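PDB 5KLE: carbohydrate binding module E1 from Uncultured bacterium, which binds cellulose-type glucan chains, here holding cellopentaose, and probably directs a parent enzyme to plant cell-wall polysaccharide. Local coordinates for residues C8-K19 with A27-K35; I42-N53 with K82-K93. All coordinates share one frame; numbering follows the deposited sequence.

Interaction 1 of 2, residues C8-K19 with A27-K35; sequences CGSGNFNKTAAK and AGDCIKYNK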
loop_
_atom_site.group_PDB
_atom_site.type_symbol
_atom_site.label_atom_id
_atom_site.label_comp_id
_atom_site.label_asym_id
_atom_site.label_seq_id
_atom_site.Cartn_x
_atom_site.Cartn_y
_atom_site.Cartn_z
ATOM N N CYS A 8 -8.984 6.893 4.501
ATOM C CA CYS A 8 -7.810 6.238 5.058
ATOM C C CYS A 8 -6.823 7.308 5.474
ATOM O O CYS A 8 -6.474 8.188 4.671
ATOM C CB CYS A 8 -7.200 5.310 3.988
ATOM S SG CYS A 8 -5.572 4.595 4.394
ATOM N N GLY A 9 -6.383 7.245 6.726
ATOM C CA GLY A 9 -5.429 8.236 7.197
ATOM C C GLY A 9 -5.003 7.961 8.616
ATOM O O GLY A 9 -5.268 6.889 9.171
ATOM N N SER A 10 -4.337 8.963 9.202
ATOM C CA SER A 10 -3.730 8.735 10.513
ATOM C C SER A 10 -4.738 8.447 11.616
ATOM O O SER A 10 -4.318 8.001 12.690
ATOM C CB SER A 10 -2.847 9.906 10.925
ATOM O OG SER A 10 -3.636 11.102 11.147
ATOM N N GLY A 11 -6.029 8.717 11.418
ATOM C CA GLY A 11 -6.997 8.420 12.466
ATOM C C GLY A 11 -7.721 7.073 12.336
ATOM O O GLY A 11 -8.523 6.750 13.223
ATOM N N ASN A 12 -7.480 6.284 11.270
ATOM C CA ASN A 12 -8.259 5.062 11.110
ATOM C C ASN A 12 -7.507 3.951 10.367
ATOM O O ASN A 12 -8.158 3.055 9.794
ATOM C CB ASN A 12 -9.641 5.387 10.480
ATOM C CG ASN A 12 -9.535 5.961 9.080
ATOM O OD1 ASN A 12 -8.477 5.926 8.456
ATOM N ND2 ASN A 12 -10.668 6.439 8.558
ATOM N N PHE A 13 -6.179 3.975 10.361
ATOM C CA PHE A 13 -5.417 2.894 9.744
ATOM C C PHE A 13 -5.552 1.629 10.591
ATOM O O PHE A 13 -5.557 1.676 11.835
ATOM C CB PHE A 13 -3.938 3.293 9.567
ATOM C CG PHE A 13 -3.189 3.538 10.856
ATOM C CD1 PHE A 13 -3.246 4.794 11.486
ATOM C CD2 PHE A 13 -2.437 2.532 11.442
ATOM C CE1 PHE A 13 -2.531 5.036 12.660
ATOM C CE2 PHE A 13 -1.743 2.755 12.626
ATOM C CZ PHE A 13 -1.785 3.996 13.236
ATOM N N ASN A 14 -5.702 0.486 9.919
ATOM C CA ASN A 14 -5.918 -0.767 10.624
ATOM C C ASN A 14 -4.732 -1.716 10.599
ATOM O O ASN A 14 -4.765 -2.727 11.321
ATOM C CB ASN A 14 -7.195 -1.482 10.116
ATOM C CG ASN A 14 -7.063 -2.025 8.698
ATOM O OD1 ASN A 14 -6.324 -1.478 7.858
ATOM N ND2 ASN A 14 -7.801 -3.099 8.417
ATOM N N LYS A 15 -3.677 -1.390 9.857
ATOM C CA LYS A 15 -2.456 -2.188 9.812
ATOM C C LYS A 15 -1.262 -1.260 9.657
ATOM O O LYS A 15 -1.389 -0.165 9.100
ATOM C CB LYS A 15 -2.498 -3.183 8.643
ATOM C CG LYS A 15 -3.603 -4.268 8.790
ATOM C CD LYS A 15 -3.676 -5.193 7.578
ATOM C CE LYS A 15 -4.678 -6.312 7.878
ATOM N NZ LYS A 15 -4.971 -7.191 6.664
ATOM N N THR A 16 -0.090 -1.716 10.105
ATOM C CA THR A 16 1.166 -0.982 9.937
ATOM C C THR A 16 2.186 -1.875 9.238
ATOM O O THR A 16 2.485 -2.977 9.725
ATOM C CB THR A 16 1.705 -0.507 11.291
ATOM O OG1 THR A 16 0.758 0.374 11.931
ATOM C CG2 THR A 16 3.021 0.243 11.112
ATOM N N ALA A 17 2.730 -1.395 8.105
ATOM C CA ALA A 17 3.721 -2.184 7.359
ATOM C C ALA A 17 5.114 -1.846 7.854
ATOM O O ALA A 17 5.440 -0.681 8.112
ATOM C CB ALA A 17 3.633 -1.854 5.866
ATOM N N ALA A 18 5.961 -2.878 7.944
ATOM C CA ALA A 18 7.391 -2.700 8.183
ATOM C C ALA A 18 8.164 -2.883 6.886
ATOM O O ALA A 18 7.798 -3.725 6.054
ATOM C CB ALA A 18 7.902 -3.692 9.226
ATOM N N LYS A 19 9.223 -2.079 6.714
ATOM C CA LYS A 19 10.012 -2.080 5.478
ATOM C C LYS A 19 10.450 -3.490 5.114
ATOM O O LYS A 19 11.152 -4.157 5.892
ATOM C CB LYS A 19 11.244 -1.172 5.654
ATOM C CG LYS A 19 12.133 -1.060 4.432
ATOM C CD LYS A 19 13.260 -0.081 4.763
ATOM C CE LYS A 19 14.164 0.248 3.563
ATOM N NZ LYS A 19 14.808 -0.958 2.979
ATOM N N ALA A 27 -8.700 -5.967 0.262
ATOM C CA ALA A 27 -9.392 -4.755 -0.175
ATOM C C ALA A 27 -10.087 -4.073 1.001
ATOM O O ALA A 27 -10.799 -4.727 1.792
ATOM C CB ALA A 27 -10.417 -5.109 -1.255
ATOM N N GLY A 28 -9.931 -2.736 1.078
ATOM C CA GLY A 28 -10.481 -1.938 2.165
ATOM C C GLY A 28 -9.493 -1.626 3.273
ATOM O O GLY A 28 -9.751 -0.707 4.070
ATOM N N ASP A 29 -8.385 -2.360 3.351
ATOM C CA ASP A 29 -7.397 -2.071 4.390
ATOM C C ASP A 29 -6.814 -0.672 4.196
ATOM O O ASP A 29 -6.798 -0.136 3.087
ATOM C CB ASP A 29 -6.235 -3.083 4.317
ATOM C CG ASP A 29 -6.536 -4.430 4.981
ATOM O OD1 ASP A 29 -7.499 -4.555 5.779
ATOM O OD2 ASP A 29 -5.759 -5.371 4.690
ATOM N N CYS A 30 -6.343 -0.078 5.302
ATOM C CA CYS A 30 -5.701 1.234 5.338
ATOM C C CYS A 30 -4.382 1.059 6.085
ATOM O O CYS A 30 -4.388 0.852 7.310
ATOM C CB CYS A 30 -6.613 2.220 6.068
ATOM S SG CYS A 30 -5.828 3.859 6.282
ATOM N N ILE A 31 -3.267 1.088 5.344
ATOM C CA ILE A 31 -1.957 0.676 5.848
ATOM C C ILE A 31 -1.132 1.928 6.142
ATOM O O ILE A 31 -0.949 2.781 5.253
ATOM C CB ILE A 31 -1.205 -0.157 4.792
ATOM C CG1 ILE A 31 -2.099 -1.232 4.171
ATOM C CG2 ILE A 31 0.121 -0.739 5.405
ATOM C CD1 ILE A 31 -2.566 -2.166 5.130
ATOM N N LYS A 32 -0.538 2.008 7.337
ATOM C CA LYS A 32 0.452 3.035 7.639
ATOM C C LYS A 32 1.827 2.500 7.243
ATOM O O LYS A 32 2.177 1.366 7.590
ATOM C CB LYS A 32 0.462 3.334 9.139
ATOM C CG LYS A 32 1.467 4.417 9.554
ATOM C CD LYS A 32 1.520 4.595 11.080
ATOM C CE LYS A 32 2.503 5.674 11.478
ATOM N NZ LYS A 32 2.321 5.970 12.948
ATOM N N TYR A 33 2.610 3.323 6.542
ATOM C CA TYR A 33 3.991 2.957 6.213
ATOM C C TYR A 33 4.849 4.208 6.275
ATOM O O TYR A 33 4.553 5.190 5.578
ATOM C CB TYR A 33 4.089 2.356 4.800
ATOM C CG TYR A 33 5.499 1.966 4.418
ATOM C CD1 TYR A 33 6.165 0.962 5.113
ATOM C CD2 TYR A 33 6.194 2.622 3.386
ATOM C CE1 TYR A 33 7.477 0.622 4.795
ATOM C CE2 TYR A 33 7.526 2.269 3.045
ATOM C CZ TYR A 33 8.160 1.275 3.772
ATOM O OH TYR A 33 9.453 0.870 3.485
ATOM N N ASN A 34 5.946 4.158 7.042
ATOM C CA ASN A 34 6.890 5.267 7.070
ATOM C C ASN A 34 7.993 5.042 6.030
ATOM O O ASN A 34 8.728 4.053 6.110
ATOM C CB ASN A 34 7.486 5.446 8.471
ATOM C CG ASN A 34 8.410 6.631 8.544
ATOM O OD1 ASN A 34 9.595 6.526 8.206
ATOM N ND2 ASN A 34 7.883 7.776 8.987
ATOM N N LYS A 35 8.099 5.965 5.051
ATOM C CA LYS A 35 9.177 5.974 4.047
ATOM C C LYS A 35 10.236 6.983 4.455
ATOM O O LYS A 35 9.998 8.201 4.445
ATOM C CB LYS A 35 8.640 6.292 2.648
ATOM C CG LYS A 35 9.794 6.439 1.653
ATOM C CD LYS A 35 9.376 6.298 0.197
ATOM C CE LYS A 35 8.599 7.518 -0.323
ATOM N NZ LYS A 35 9.494 8.681 -0.666
HETATM O O HOH W 1 6.271 1.853 8.801
#

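Interaction 2 of 2, residues I42-N53 with K82-K93; sequences IGSWTGVASSYN and KIVSASRSFNVK. With BGC (beta-D-glucopyranose), chain B; BGC (beta-D-glucopyranose), chain C.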
loop_
_atom_site.group_PDB
_atom_site.type_symbol
_atom_site.label_atom_id
_atom_site.label_comp_id
_atom_site.label_asym_id
_atom_site.label_seq_id
_atom_site.Cartn_x
_atom_site.Cartn_y
_atom_site.Cartn_z
ATOM N N ILE A 42 5.934 -1.206 -4.011
ATOM C CA ILE A 42 4.871 -2.105 -3.523
ATOM C C ILE A 42 5.014 -3.411 -4.293
ATOM O O ILE A 42 4.988 -3.392 -5.532
ATOM C CB ILE A 42 3.460 -1.523 -3.714
ATOM C CG1 ILE A 42 3.346 -0.189 -2.969
ATOM C CG2 ILE A 42 2.419 -2.587 -3.276
ATOM C CD1 ILE A 42 2.031 0.558 -3.247
ATOM N N GLY A 43 5.188 -4.528 -3.577
ATOM C CA GLY A 43 5.456 -5.820 -4.217
ATOM C C GLY A 43 4.580 -6.960 -3.739
ATOM O O GLY A 43 4.306 -7.093 -2.542
ATOM N N SER A 44 4.162 -7.820 -4.686
ATOM C CA SER A 44 3.437 -9.027 -4.310
ATOM C C SER A 44 3.684 -10.091 -5.361
ATOM O O SER A 44 3.839 -9.776 -6.549
ATOM C CB SER A 44 1.933 -8.761 -4.212
ATOM O OG SER A 44 1.221 -9.938 -3.831
ATOM N N TRP A 45 3.640 -11.353 -4.924
ATOM C CA TRP A 45 3.915 -12.509 -5.778
ATOM C C TRP A 45 2.773 -13.526 -5.701
ATOM O O TRP A 45 2.908 -14.666 -6.201
ATOM C CB TRP A 45 5.301 -13.129 -5.493
ATOM C CG TRP A 45 6.347 -12.160 -5.927
ATOM C CD1 TRP A 45 7.002 -12.161 -7.115
ATOM C CD2 TRP A 45 6.819 -11.014 -5.197
ATOM N NE1 TRP A 45 7.850 -11.075 -7.185
ATOM C CE2 TRP A 45 7.747 -10.351 -6.022
ATOM C CE3 TRP A 45 6.530 -10.479 -3.939
ATOM C CZ2 TRP A 45 8.408 -9.183 -5.618
ATOM C CZ3 TRP A 45 7.183 -9.307 -3.538
ATOM C CH2 TRP A 45 8.085 -8.663 -4.387
ATOM N N THR A 46 1.654 -13.170 -5.065
ATOM C CA THR A 46 0.538 -14.111 -4.924
ATOM C C THR A 46 -0.228 -14.309 -6.243
ATOM O O THR A 46 -0.987 -15.278 -6.369
ATOM C CB THR A 46 -0.452 -13.602 -3.840
ATOM O OG1 THR A 46 0.288 -13.170 -2.675
ATOM C CG2 THR A 46 -1.462 -14.716 -3.397
ATOM N N GLY A 47 -0.094 -13.387 -7.201
ATOM C CA GLY A 47 -0.817 -13.479 -8.463
ATOM C C GLY A 47 -2.155 -12.777 -8.487
ATOM O O GLY A 47 -2.886 -12.877 -9.490
ATOM N N VAL A 48 -2.492 -12.052 -7.425
ATOM C CA VAL A 48 -3.777 -11.382 -7.275
ATOM C C VAL A 48 -3.580 -9.911 -7.606
ATOM O O VAL A 48 -2.769 -9.243 -6.980
ATOM C CB VAL A 48 -4.262 -11.574 -5.832
ATOM C CG1 VAL A 48 -5.518 -10.757 -5.577
ATOM C CG2 VAL A 48 -4.541 -13.040 -5.558
ATOM N N ALA A 49 -4.292 -9.397 -8.604
ATOM C CA ALA A 49 -4.153 -7.985 -8.937
ATOM C C ALA A 49 -4.704 -7.099 -7.827
ATOM O O ALA A 49 -5.721 -7.420 -7.200
ATOM C CB ALA A 49 -4.934 -7.691 -10.213
ATOM N N SER A 50 -4.037 -5.966 -7.589
ATOM C CA SER A 50 -4.473 -5.027 -6.556
ATOM C C SER A 50 -4.299 -3.577 -7.001
ATOM O O SER A 50 -3.557 -3.279 -7.940
ATOM C CB SER A 50 -3.716 -5.287 -5.229
ATOM O OG SER A 50 -2.313 -5.138 -5.400
ATOM N N SER A 51 -5.000 -2.661 -6.324
ATOM C CA SER A 51 -4.837 -1.232 -6.591
ATOM C C SER A 51 -4.912 -0.440 -5.291
ATOM O O SER A 51 -5.520 -0.886 -4.317
ATOM C CB SER A 51 -5.838 -0.708 -7.614
ATOM O OG SER A 51 -7.149 -0.664 -7.089
ATOM N N TYR A 52 -4.304 0.758 -5.303
ATOM C CA TYR A 52 -4.076 1.553 -4.100
ATOM C C TYR A 52 -4.220 3.046 -4.363
ATOM O O TYR A 52 -3.939 3.541 -5.465
ATOM C CB TYR A 52 -2.608 1.390 -3.602
ATOM C CG TYR A 52 -2.161 -0.060 -3.490
ATOM C CD1 TYR A 52 -2.193 -0.737 -2.255
ATOM C CD2 TYR A 52 -1.783 -0.790 -4.637
ATOM C CE1 TYR A 52 -1.827 -2.078 -2.161
ATOM C CE2 TYR A 52 -1.438 -2.164 -4.547
ATOM C CZ TYR A 52 -1.427 -2.776 -3.289
ATOM O OH TYR A 52 -1.102 -4.131 -3.178
ATOM N N ASN A 53 -4.621 3.764 -3.324
ATOM C CA ASN A 53 -4.568 5.231 -3.280
ATOM C C ASN A 53 -3.785 5.652 -2.044
ATOM O O ASN A 53 -4.068 5.165 -0.940
ATOM C CB ASN A 53 -5.962 5.866 -3.136
ATOM C CG ASN A 53 -6.837 5.706 -4.368
ATOM O OD1 ASN A 53 -6.342 5.519 -5.475
ATOM N ND2 ASN A 53 -8.166 5.831 -4.182
ATOM N N LYS A 82 -4.448 3.147 1.085
ATOM C CA LYS A 82 -5.699 2.383 1.032
ATOM C C LYS A 82 -5.618 1.333 -0.072
ATOM O O LYS A 82 -5.238 1.648 -1.217
ATOM C CB LYS A 82 -6.898 3.296 0.759
ATOM C CG LYS A 82 -8.206 2.487 0.734
ATOM C CD LYS A 82 -9.428 3.357 0.869
ATOM C CE LYS A 82 -10.682 2.460 0.948
ATOM N NZ LYS A 82 -11.884 3.286 0.754
ATOM N N ILE A 83 -6.019 0.101 0.252
ATOM C CA ILE A 83 -6.162 -0.964 -0.746
ATOM C C ILE A 83 -7.558 -0.828 -1.357
ATOM O O ILE A 83 -8.575 -1.123 -0.724
ATOM C CB ILE A 83 -5.905 -2.358 -0.165
ATOM C CG1 ILE A 83 -4.547 -2.361 0.543
ATOM C CG2 ILE A 83 -5.905 -3.401 -1.303
ATOM C CD1 ILE A 83 -4.087 -3.716 1.025
ATOM N N VAL A 84 -7.601 -0.342 -2.590
ATOM C CA VAL A 84 -8.861 0.007 -3.231
ATOM C C VAL A 84 -9.568 -1.234 -3.731
ATOM O O VAL A 84 -10.799 -1.347 -3.627
ATOM C CB VAL A 84 -8.592 1.017 -4.364
ATOM C CG1 VAL A 84 -9.886 1.252 -5.147
ATOM C CG2 VAL A 84 -8.092 2.342 -3.766
ATOM N N SER A 85 -8.821 -2.179 -4.304
ATOM C CA SER A 85 -9.443 -3.352 -4.897
ATOM C C SER A 85 -8.453 -4.502 -4.822
ATOM O O SER A 85 -7.233 -4.300 -4.885
ATOM C CB SER A 85 -9.858 -3.095 -6.353
ATOM O OG SER A 85 -8.736 -2.818 -7.170
ATOM N N ALA A 86 -9.003 -5.721 -4.703
ATOM C CA ALA A 86 -8.284 -6.998 -4.750
ATOM C C ALA A 86 -9.333 -8.092 -4.582
ATOM O O ALA A 86 -10.184 -7.982 -3.690
ATOM C CB ALA A 86 -7.250 -7.106 -3.602
ATOM N N SER A 87 -9.273 -9.159 -5.394
ATOM C CA SER A 87 -10.335 -10.166 -5.360
ATOM C C SER A 87 -10.311 -11.063 -4.127
ATOM O O SER A 87 -11.356 -11.660 -3.811
ATOM C CB SER A 87 -10.313 -11.066 -6.596
ATOM O OG SER A 87 -9.208 -11.964 -6.524
ATOM N N ARG A 88 -9.177 -11.174 -3.434
ATOM C CA ARG A 88 -8.986 -12.101 -2.316
ATOM C C ARG A 88 -7.751 -11.652 -1.542
ATOM O O ARG A 88 -6.963 -10.836 -2.028
ATOM C CB ARG A 88 -8.819 -13.549 -2.794
ATOM C CG ARG A 88 -7.566 -13.822 -3.696
ATOM C CD ARG A 88 -7.522 -15.272 -4.276
ATOM N NE ARG A 88 -8.703 -15.499 -5.146
ATOM C CZ ARG A 88 -8.678 -15.784 -6.441
ATOM N NH1 ARG A 88 -7.524 -16.028 -7.101
ATOM N NH2 ARG A 88 -9.849 -15.845 -7.057
ATOM N N SER A 89 -7.602 -12.150 -0.319
ATOM C CA SER A 89 -6.429 -11.750 0.455
ATOM C C SER A 89 -5.140 -12.187 -0.238
ATOM O O SER A 89 -5.076 -13.217 -0.933
ATOM C CB SER A 89 -6.488 -12.306 1.885
ATOM O OG SER A 89 -6.363 -13.744 1.899
ATOM N N PHE A 90 -4.094 -11.390 -0.051
ATOM C CA PHE A 90 -2.839 -11.643 -0.751
ATOM C C PHE A 90 -1.696 -11.168 0.132
ATOM O O PHE A 90 -1.906 -10.401 1.077
ATOM C CB PHE A 90 -2.821 -10.946 -2.141
ATOM C CG PHE A 90 -2.944 -9.423 -2.077
ATOM C CD1 PHE A 90 -4.170 -8.784 -1.817
ATOM C CD2 PHE A 90 -1.855 -8.640 -2.321
ATOM C CE1 PHE A 90 -4.249 -7.365 -1.773
ATOM C CE2 PHE A 90 -1.929 -7.245 -2.285
ATOM C CZ PHE A 90 -3.114 -6.598 -1.997
ATOM N N ASN A 91 -0.470 -11.635 -0.141
ATOM C CA ASN A 91 0.682 -11.198 0.660
ATOM C C ASN A 91 1.411 -10.084 -0.086
ATOM O O ASN A 91 1.806 -10.257 -1.246
ATOM C CB ASN A 91 1.659 -12.345 0.915
ATOM C CG ASN A 91 1.115 -13.370 1.869
ATOM O OD1 ASN A 91 0.286 -13.067 2.741
ATOM N ND2 ASN A 91 1.634 -14.590 1.763
ATOM N N VAL A 92 1.634 -8.960 0.600
ATOM C CA VAL A 92 2.222 -7.776 -0.021
ATOM C C VAL A 92 3.331 -7.263 0.879
ATOM O O VAL A 92 3.297 -7.475 2.095
ATOM C CB VAL A 92 1.142 -6.695 -0.257
ATOM C CG1 VAL A 92 0.671 -6.112 1.067
ATOM C CG2 VAL A 92 1.662 -5.603 -1.192
ATOM N N LYS A 93 4.339 -6.597 0.282
ATOM C CA LYS A 93 5.305 -5.835 1.082
ATOM C C LYS A 93 5.527 -4.450 0.509
ATOM O O LYS A 93 5.398 -4.231 -0.695
ATOM C CB LYS A 93 6.639 -6.542 1.313
ATOM C CG LYS A 93 7.310 -7.046 0.057
ATOM C CD LYS A 93 8.585 -7.765 0.499
ATOM C CE LYS A 93 9.227 -8.554 -0.582
ATOM N NZ LYS A 93 10.464 -9.244 -0.033
HETATM C C2 BGC B . 11.675 -9.840 -3.583
HETATM C C3 BGC B . 11.305 -11.246 -3.213
HETATM C C4 BGC B . 10.739 -11.973 -4.430
HETATM C C5 BGC B . 11.694 -11.908 -5.546
HETATM C C6 BGC B . 11.090 -12.378 -6.845
HETATM C C1 BGC B . 12.622 -9.858 -4.780
HETATM O O2 BGC B . 12.266 -9.198 -2.464
HETATM O O3 BGC B . 10.356 -11.195 -2.164
HETATM O O4 BGC B . 10.575 -13.282 -4.162
HETATM O O5 BGC B . 12.092 -10.590 -5.809
HETATM O O6 BGC B . 11.902 -11.952 -7.886
HETATM C C2 BGC C . 9.346 -15.155 -4.717
HETATM C C3 BGC C . 7.960 -15.814 -4.443
HETATM C C4 BGC C . 7.570 -15.619 -3.035
HETATM C C5 BGC C . 7.699 -14.156 -2.565
HETATM C C6 BGC C . 7.364 -14.152 -1.101
HETATM C C1 BGC C . 9.315 -13.741 -4.197
HETATM O O2 BGC C . 9.807 -15.090 -6.030
HETATM O O3 BGC C . 8.121 -17.201 -4.471
HETATM O O4 BGC C . 6.287 -16.120 -2.737
HETATM O O5 BGC C . 9.014 -13.762 -2.845
HETATM O O6 BGC C . 7.941 -12.986 -0.498
HETATM O O HOH W 2 3.773 -11.981 -2.072
HETATM O O HOH W 3 -7.839 -8.836 -7.792
HETATM O O HOH W 4 -7.613 -4.942 -8.594
#

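Interaction 1 of 2, residues C8-K19 with A27-K35
Asp29 OD2 is gripped by Lys15 NZ in a salt bridge of 2.8 Å, met on the syn side of the carboxylate though out of its plane, and by the backbone N of Val26; Lys15 NZ also bonds to Ser24 O. This is one end of a short parallel strand pairing, 15-16 beside 30-35, at the border of the mixed sheet of a beta-sandwich module. Asn14, just ahead of strand 15-16, uses both ends of its amide: OD1 accepts a nearly straight bond from Cys30 N (2.9 Å), while ND2 reaches over the Asp29 carboxylate to OD1 at 3.0 Å. Its CG sits between the backbone N and carbonyl carbon (chi1 69°), which turns the amide toward the 27-35 segment. Beyond it, Lys32 N bonds to Lys15 O and Ala17 N to Lys32 O, each at 2.9 Å. The Cys8–Cys30 disulfide ties the loop before strand 15-16 to the start of strand 30-35, with Phe13 CB 3.8 Å from Cys30 SG. Lys32 lays CB over one face of the Phe13 ring, a CH-pi contact. Ala17 CB packs on Ile31 CG2 on the side facing Phe23 and Phe94. A water bridges Ala17 O, at 2.8 Å, and Asn34 N.

Interaction 2 of 2, residues I42-N53 with K82-K93
Ser44 OG donates to Asn91 O at 2.7 Å, and Asn91 N in turn donates to Thr46 OG1, side chains taking over where the pairing of strands 40-44 and 90-96 gives out. Each segment passes from one sheet of the beta-sandwich to the other, and in both sheets they pair antiparallel. Two more hydroxyl bonds form: Ser51 OG and Ser85 OG share one of 2.7 Å, in which either could be the donor, and Tyr52 OH donates to Ser50 OG. Among the backbone bonds, Gly43 and Lys93 exchange two, while strand 50-54 meets 77-86 through a classic beta bulge in which Val84 and Ser85 both face Ser51. Packing gathers round Phe90: Val48 CB, from the connecting loop, meets its CB, Ser50 CB lies 3.5 Å from Phe90 CZ, and Tyr52 OH comes to the ring edge. Trp45 spreads one indole face under two glucose units, with CG 3.8 Å from C1 of the chain C glucose. With an alanine here, both glucose units would probably lose the indole face they rest on. Lys93, its chain extended beyond CG, runs past Trp45 CZ3 and bonds through NZ to O3 (2.9 Å) and O2 (3.0 Å) of the chain B glucose.

Interaction 1 belongs to one sheet, at its parallel border, whereas interaction 2 spans both sheets and the interior between them. They meet along strand 77-86, which pairs with 30-35 on one flank and with 50-54 on the other; the backbones of Gly28 and Asp29 probably bond to Ile83 there. Both are partly buried, but their chemistry differs. The 8-19/27-35 contact joins a largely irregular segment to a strand through a disulfide, a salt bridge, an asparagine amide and a few parallel backbone bonds. The 42-53/82-93 contact relies on antiparallel pairing, serine and threonine hydroxyls and the buried Tyr52 and Phe90 side chains, and its surface end carries part of the glycan site, which Glu22, Trp68 and Trp97 complete.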